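Local coordinates for protein CEP104 (Gallus gallus, PDB 5JO8) that is a centriolar protein whose TOG domain probably binds tubulin, consistent with a role as a microtubule binder, at residues G241-R244 against K245-A249. Numbering follows the deposited sequence.
Sequences GMYR and KHKAA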
# COMPACT_ATOMS: atom_id res chain seq x y z
N GLY A 241 -1.77 17.04 15.49
CA GLY A 241 -0.40 16.55 15.62
C GLY A 241 0.59 17.47 14.93
O GLY A 241 1.63 17.82 15.49
N MET A 242 0.26 17.86 13.70
CA MET A 242 1.11 18.74 12.92
C MET A 242 1.21 20.12 13.56
O MET A 242 2.28 20.73 13.57
CB MET A 242 0.55 18.89 11.50
CG MET A 242 0.43 17.59 10.74
SD MET A 242 1.75 17.39 9.54
CE MET A 242 3.13 17.02 10.61
N TYR A 243 0.08 20.61 14.08
CA TYR A 243 -0.00 21.94 14.65
C TYR A 243 0.97 22.13 15.81
O TYR A 243 1.53 23.21 16.01
CB TYR A 243 -1.42 22.22 15.14
CG TYR A 243 -1.59 23.56 15.82
CD1 TYR A 243 -1.74 24.72 15.08
CD2 TYR A 243 -1.62 23.66 17.21
CE1 TYR A 243 -1.91 25.95 15.70
CE2 TYR A 243 -1.77 24.88 17.84
CZ TYR A 243 -1.92 26.02 17.07
OH TYR A 243 -2.08 27.24 17.69
N ARG A 244 1.16 21.07 16.59
CA ARG A 244 2.06 21.11 17.74
C ARG A 244 3.49 21.42 17.30
O ARG A 244 4.23 22.08 18.02
CB ARG A 244 2.01 19.79 18.50
CG ARG A 244 0.65 19.46 19.08
CD ARG A 244 0.65 18.12 19.81
NE ARG A 244 -0.66 17.83 20.39
CZ ARG A 244 -1.04 18.21 21.60
NH1 ARG A 244 -0.21 18.91 22.37
NH2 ARG A 244 -2.26 17.91 22.04
N LYS A 245 3.85 20.94 16.12
CA LYS A 245 5.21 21.09 15.60
C LYS A 245 5.33 22.27 14.64
O LYS A 245 6.40 22.89 14.53
CB LYS A 245 5.64 19.80 14.88
CG LYS A 245 5.46 18.53 15.70
CD LYS A 245 5.31 17.32 14.79
CE LYS A 245 6.29 16.22 15.15
NZ LYS A 245 7.69 16.58 14.77
N HIS A 246 4.25 22.58 13.93
CA HIS A 246 4.32 23.52 12.82
C HIS A 246 3.19 24.54 12.88
O HIS A 246 2.44 24.72 11.91
CB HIS A 246 4.24 22.77 11.49
CG HIS A 246 5.23 21.64 11.37
ND1 HIS A 246 6.56 21.85 11.08
CD2 HIS A 246 5.07 20.30 11.50
CE1 HIS A 246 7.18 20.68 11.03
NE2 HIS A 246 6.30 19.73 11.28
N LYS A 247 3.07 25.21 14.02
CA LYS A 247 1.94 26.09 14.29
C LYS A 247 1.68 27.12 13.17
O LYS A 247 0.56 27.21 12.66
CB LYS A 247 2.12 26.79 15.63
CG LYS A 247 1.07 27.83 15.95
CD LYS A 247 1.19 28.32 17.38
CE LYS A 247 0.22 29.45 17.67
NZ LYS A 247 0.46 30.60 16.76
N ALA A 248 2.72 27.86 12.80
CA ALA A 248 2.59 28.93 11.81
C ALA A 248 2.12 28.41 10.46
O ALA A 248 1.18 28.96 9.87
CB ALA A 248 3.92 29.67 11.64
N ALA A 249 2.76 27.34 9.98
CA ALA A 249 2.44 26.76 8.68
C ALA A 249 1.00 26.26 8.63
O ALA A 249 0.31 26.45 7.63
CB ALA A 249 3.40 25.63 8.36
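Met242 and His246 meet through the backbone at the junction between helix 229-245 and helix 247-253. Met242 O takes two hydrogen bonds. His246 N, 2.7 Å from Met242 O, gives the i+4 bond and arrives nearly in line with the carbonyl. Lys245 N, 3.0 Å from Met242 O, gives an i+3 bond from above the carbonyl plane. Both bonds are bent. His246 then departs from helical backbone angles and stands at the N-cap position of the next helix.

Tyr243 and Lys247 run side by side and point the same way. Both have CG anti to the backbone N (chi1 177° and 174°), which sends the lysine chain along the ring. Lys247 CB sits over one ring face, near the rim. Lys247 CG is 3.5 Å from Tyr243 CE1, and Lys247 CE is 3.2 Å from Tyr243 OH. On the Met242 side, the bent methionine chain brings its CE to 3.9 Å from CD2 of His246.

This corner joins two helices of the helical TOG domain. Met242 and His246 both touch Thr206 and helix 213-223. Tyr243 packs on Leu251 and stacks with Phe274 of helix 265-276.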